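Xyloglucan-specific endo-beta-1,4-glucanase BoGH9A (Bacteroides ovatus, PDB 6DHT) cleaves the beta-1,4-glucan backbone of xyloglucans endohydrolytically, releasing xyloglucan oligosaccharides for uptake by a gut bacterium. Local coordinates at residues S492-A502 and D539-V549. Residues are numbered along the deposited sequence; the frame is centred on the assembly and turned at random.
Sequences SPKHPHHRLSA and DTEDSYASNEV. With MG (magnesium ion), chain X; EDO (1,2-ethanediol), chain F; IMD (imidazole), chain B.
H497 and E541 bring the two loops close, with CA atoms 4.2 Å apart, and H497 N gives a backbone hydrogen bond to N547 O. The carboxylate of D539 takes the backbone NH groups of K494 and H495. Its OD2 takes K494 N at 2.8 Å, nearly straight at 169°. Its OD1 takes H495 N at 2.9 Å, more bent. Both donors come on the syn side. The anti lone pair of OD1 receives N547 ND2, at 2.9 Å. Two bonds to OD1 and one to OD2 fix the carboxylate's rotation. The OD1 of N547 bonds to the Y537 hydroxyl.

H495 ND1 gives a hydrogen bond to E541 OE2 at 2.7 Å, with OE2 in the histidine ring plane. The bend of E541 at chi2 (83°) folds its carboxylate back over the H495 CB.

CG of H497 stands anti to the backbone N (chi1 177°), which sends the ring in among 541–548. H497 ND1 donates a hydrogen bond to E548 OE1 at 2.8 Å; OE1 lies in the ring plane, ND1 above the carboxylate plane. E541 O lies at the ring edge beside CD2, and Y544 CB covers one face in a CH-pi contact. E548 OE2 accepts a hydrogen bond from N1 of an imidazole, probably from the crystallisation liquor. V549 CG2 sits over a face of the H498 ring, 3.4 Å from CD2; H498 NE2 bonds to Q118.

H497, D539 and E548 are predicted active-site residues, E548 as proton donor near predicted nucleophile D171, consistent with the catalytic site of a glycoside hydrolase family 9 endoglucanase.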
loop_
_atom_site.group_PDB
_atom_site.type_symbol
_atom_site.label_atom_id
_atom_site.label_comp_id
_atom_site.label_asym_id
_atom_site.label_seq_id
_atom_site.Cartn_x
_atom_site.Cartn_y
_atom_site.Cartn_z
ATOM N N SER A 492 -5.169 1.188 18.712
ATOM C CA SER A 492 -5.317 0.957 17.280
ATOM C C SER A 492 -6.803 0.758 16.923
ATOM O O SER A 492 -7.637 0.572 17.814
ATOM C CB SER A 492 -4.494 -0.255 16.854
ATOM O OG SER A 492 -4.845 -1.395 17.632
ATOM N N PRO A 493 -7.177 0.824 15.647
ATOM C CA PRO A 493 -8.604 0.712 15.306
ATOM C C PRO A 493 -9.188 -0.655 15.651
ATOM O O PRO A 493 -8.660 -1.691 15.263
ATOM C CB PRO A 493 -8.638 0.962 13.801
ATOM C CG PRO A 493 -7.305 1.623 13.489
ATOM C CD PRO A 493 -6.350 1.019 14.440
ATOM N N LYS A 494 -10.294 -0.651 16.390
ATOM C CA LYS A 494 -10.978 -1.884 16.759
ATOM C C LYS A 494 -12.270 -2.100 15.952
ATOM O O LYS A 494 -12.891 -3.179 16.024
ATOM C CB LYS A 494 -11.315 -1.807 18.252
ATOM C CG LYS A 494 -10.114 -1.769 19.175
ATOM C CD LYS A 494 -9.357 -3.092 19.161
ATOM C CE LYS A 494 -8.030 -3.001 19.903
ATOM N NZ LYS A 494 -8.184 -2.898 21.376
ATOM N N HIS A 495 -12.642 -1.107 15.141
ATOM C CA HIS A 495 -13.925 -1.114 14.419
ATOM C C HIS A 495 -13.806 -0.716 12.954
ATOM O O HIS A 495 -14.537 0.126 12.469
ATOM C CB HIS A 495 -14.906 -0.175 15.147
ATOM C CG HIS A 495 -15.152 -0.589 16.559
ATOM N ND1 HIS A 495 -15.923 -1.689 16.878
ATOM C CD2 HIS A 495 -14.657 -0.119 17.722
ATOM C CE1 HIS A 495 -15.918 -1.849 18.191
ATOM N NE2 HIS A 495 -15.177 -0.898 18.731
ATOM N N PRO A 496 -12.853 -1.310 12.226
ATOM C CA PRO A 496 -12.689 -0.890 10.838
ATOM C C PRO A 496 -13.910 -1.113 9.966
ATOM O O PRO A 496 -14.690 -2.037 10.190
ATOM C CB PRO A 496 -11.509 -1.761 10.344
ATOM C CG PRO A 496 -11.576 -2.966 11.236
ATOM C CD PRO A 496 -11.977 -2.439 12.574
ATOM N N HIS A 497 -14.038 -0.280 8.945
ATOM C CA HIS A 497 -15.031 -0.439 7.920
ATOM C C HIS A 497 -14.530 -1.525 6.998
ATOM O O HIS A 497 -13.856 -1.260 5.993
ATOM C CB HIS A 497 -15.228 0.894 7.190
ATOM C CG HIS A 497 -16.196 0.837 6.046
ATOM N ND1 HIS A 497 -15.829 0.467 4.773
ATOM C CD2 HIS A 497 -17.521 1.126 5.979
ATOM C CE1 HIS A 497 -16.886 0.492 3.980
ATOM N NE2 HIS A 497 -17.927 0.902 4.691
ATOM N N HIS A 498 -14.852 -2.759 7.363
ATOM C CA HIS A 498 -14.275 -3.944 6.718
ATOM C C HIS A 498 -15.302 -5.042 6.867
ATOM O O HIS A 498 -15.522 -5.536 7.973
ATOM C CB HIS A 498 -12.990 -4.327 7.471
ATOM C CG HIS A 498 -12.193 -5.420 6.835
ATOM N ND1 HIS A 498 -11.369 -6.257 7.568
ATOM C CD2 HIS A 498 -12.020 -5.767 5.540
ATOM C CE1 HIS A 498 -10.746 -7.082 6.743
ATOM N NE2 HIS A 498 -11.127 -6.811 5.508
ATOM N N ARG A 499 -15.932 -5.430 5.775
ATOM C CA ARG A 499 -17.002 -6.417 5.892
ATOM C C ARG A 499 -16.504 -7.734 6.489
ATOM O O ARG A 499 -17.228 -8.371 7.250
ATOM C CB ARG A 499 -17.708 -6.658 4.568
ATOM C CG ARG A 499 -18.676 -5.535 4.154
ATOM C CD ARG A 499 -19.165 -5.729 2.738
ATOM N NE ARG A 499 -20.146 -4.716 2.327
ATOM C CZ ARG A 499 -19.844 -3.468 2.013
ATOM N NH1 ARG A 499 -18.580 -3.048 2.091
ATOM N NH2 ARG A 499 -20.789 -2.629 1.620
ATOM N N LEU A 500 -15.261 -8.140 6.212
ATOM C CA LEU A 500 -14.781 -9.370 6.844
ATOM C C LEU A 500 -14.707 -9.279 8.367
ATOM O O LEU A 500 -15.201 -10.158 9.072
ATOM C CB LEU A 500 -13.404 -9.763 6.312
ATOM C CG LEU A 500 -13.329 -10.347 4.904
ATOM C CD1 LEU A 500 -11.855 -10.607 4.528
ATOM C CD2 LEU A 500 -14.107 -11.621 4.728
ATOM N N SER A 501 -14.075 -8.243 8.897
ATOM C CA SER A 501 -13.961 -8.096 10.348
ATOM C C SER A 501 -15.324 -7.848 11.004
ATOM O O SER A 501 -15.543 -8.208 12.173
ATOM C CB SER A 501 -13.015 -6.960 10.734
ATOM O OG SER A 501 -11.674 -7.263 10.344
ATOM N N ALA A 502 -16.222 -7.191 10.274
ATOM C CA ALA A 502 -17.486 -6.753 10.871
ATOM C C ALA A 502 -18.484 -7.893 10.917
ATOM O O ALA A 502 -19.388 -7.882 11.764
ATOM C CB ALA A 502 -18.062 -5.553 10.104
ATOM N N ASP A 539 -13.300 5.687 14.779
ATOM C CA ASP A 539 -13.139 4.244 14.757
ATOM C C ASP A 539 -14.506 3.565 14.924
ATOM O O ASP A 539 -14.837 3.025 15.990
ATOM C CB ASP A 539 -12.153 3.832 15.837
ATOM C CG ASP A 539 -11.875 2.338 15.844
ATOM O OD1 ASP A 539 -12.045 1.690 14.787
ATOM O OD2 ASP A 539 -11.478 1.856 16.943
ATOM N N THR A 540 -15.286 3.622 13.853
ATOM C CA THR A 540 -16.567 2.943 13.801
ATOM C C THR A 540 -16.710 2.264 12.451
ATOM O O THR A 540 -16.167 2.740 11.443
ATOM C CB THR A 540 -17.745 3.934 14.068
ATOM O OG1 THR A 540 -17.757 4.950 13.054
ATOM C CG2 THR A 540 -17.646 4.579 15.435
ATOM N N GLU A 541 -17.431 1.143 12.425
ATOM C CA GLU A 541 -17.531 0.331 11.227
ATOM C C GLU A 541 -18.240 1.016 10.062
ATOM O O GLU A 541 -18.096 0.614 8.904
ATOM C CB GLU A 541 -18.225 -1.008 11.501
ATOM C CG GLU A 541 -17.477 -1.999 12.393
ATOM C CD GLU A 541 -17.627 -1.783 13.887
ATOM O OE1 GLU A 541 -18.144 -0.735 14.325
ATOM O OE2 GLU A 541 -17.171 -2.665 14.661
ATOM N N ASP A 542 -19.069 2.022 10.365
ATOM C CA ASP A 542 -19.772 2.735 9.308
ATOM C C ASP A 542 -18.947 3.836 8.658
ATOM O O ASP A 542 -19.390 4.459 7.707
ATOM C CB ASP A 542 -21.104 3.338 9.815
ATOM C CG ASP A 542 -20.921 4.305 10.977
ATOM O OD1 ASP A 542 -19.860 4.289 11.642
ATOM O OD2 ASP A 542 -21.876 5.082 11.290
ATOM N N SER A 543 -17.732 4.068 9.154
ATOM C CA SER A 543 -16.927 5.163 8.610
ATOM C C SER A 543 -16.130 4.762 7.366
ATOM O O SER A 543 -14.928 4.505 7.460
ATOM C CB SER A 543 -15.972 5.729 9.643
ATOM O OG SER A 543 -15.331 6.886 9.116
ATOM N N TYR A 544 -16.788 4.668 6.207
ATOM C CA TYR A 544 -16.107 4.575 4.917
ATOM C C TYR A 544 -15.167 5.760 4.770
ATOM O O TYR A 544 -14.081 5.627 4.181
ATOM C CB TYR A 544 -17.145 4.604 3.794
ATOM C CG TYR A 544 -16.720 4.201 2.406
ATOM C CD1 TYR A 544 -15.908 3.092 2.162
ATOM C CD2 TYR A 544 -17.238 4.862 1.305
ATOM C CE1 TYR A 544 -15.581 2.704 0.867
ATOM C CE2 TYR A 544 -16.915 4.473 0.009
ATOM C CZ TYR A 544 -16.089 3.394 -0.201
ATOM O OH TYR A 544 -15.771 3.008 -1.489
ATOM N N ALA A 545 -15.531 6.914 5.315
ATOM C CA ALA A 545 -14.779 8.148 5.085
ATOM C C ALA A 545 -13.400 8.125 5.737
ATOM O O ALA A 545 -12.437 8.695 5.199
ATOM C CB ALA A 545 -15.582 9.360 5.614
ATOM N N SER A 546 -13.305 7.491 6.895
ATOM C CA SER A 546 -12.063 7.569 7.691
ATOM C C SER A 546 -11.486 6.239 8.163
ATOM O O SER A 546 -10.313 6.209 8.606
ATOM C CB SER A 546 -12.244 8.490 8.924
ATOM O OG SER A 546 -12.925 7.848 10.012
ATOM N N ASN A 547 -12.266 5.167 8.094
ATOM C CA ASN A 547 -11.871 3.898 8.725
ATOM C C ASN A 547 -11.951 2.695 7.771
ATOM O O ASN A 547 -12.036 1.563 8.216
ATOM C CB ASN A 547 -12.728 3.649 9.991
ATOM C CG ASN A 547 -11.958 2.984 11.097
ATOM O OD1 ASN A 547 -10.733 3.162 11.226
ATOM N ND2 ASN A 547 -12.672 2.286 11.984
ATOM N N GLU A 548 -11.946 2.960 6.468
ATOM C CA GLU A 548 -11.930 1.933 5.431
ATOM C C GLU A 548 -10.537 1.269 5.353
ATOM O O GLU A 548 -9.548 1.841 5.805
ATOM C CB GLU A 548 -12.306 2.586 4.085
ATOM C CG GLU A 548 -12.036 1.839 2.792
ATOM C CD GLU A 548 -12.926 0.664 2.503
ATOM O OE1 GLU A 548 -13.461 0.028 3.439
ATOM O OE2 GLU A 548 -12.983 0.304 1.305
ATOM N N VAL A 549 -10.516 0.039 4.859
ATOM C CA VAL A 549 -9.244 -0.655 4.599
ATOM C C VAL A 549 -9.240 -1.048 3.133
ATOM O O VAL A 549 -10.276 -1.149 2.493
ATOM C CB VAL A 549 -9.085 -1.905 5.510
ATOM C CG1 VAL A 549 -9.101 -1.495 6.979
ATOM C CG2 VAL A 549 -10.173 -2.961 5.206
HETATM MG MG MG X . -15.082 -9.062 14.010
HETATM C C1 EDO F . -19.399 0.932 0.595
HETATM O O1 EDO F . -20.394 0.134 1.267
HETATM C C2 EDO F . -18.290 0.076 -0.023
HETATM O O2 EDO F . -17.578 -0.580 1.029
HETATM N N1 IMD B . -11.368 1.339 -0.567
HETATM C C2 IMD B . -11.304 0.894 -1.842
HETATM N N3 IMD B . -10.261 1.517 -2.443
HETATM C C4 IMD B . -9.690 2.360 -1.555
HETATM C C5 IMD B . -10.393 2.247 -0.366
HETATM O O HOH W 1 -13.053 -9.385 13.389
HETATM O O HOH W 2 -17.085 -9.093 14.506
HETATM O O HOH W 3 -14.602 -7.253 14.691
#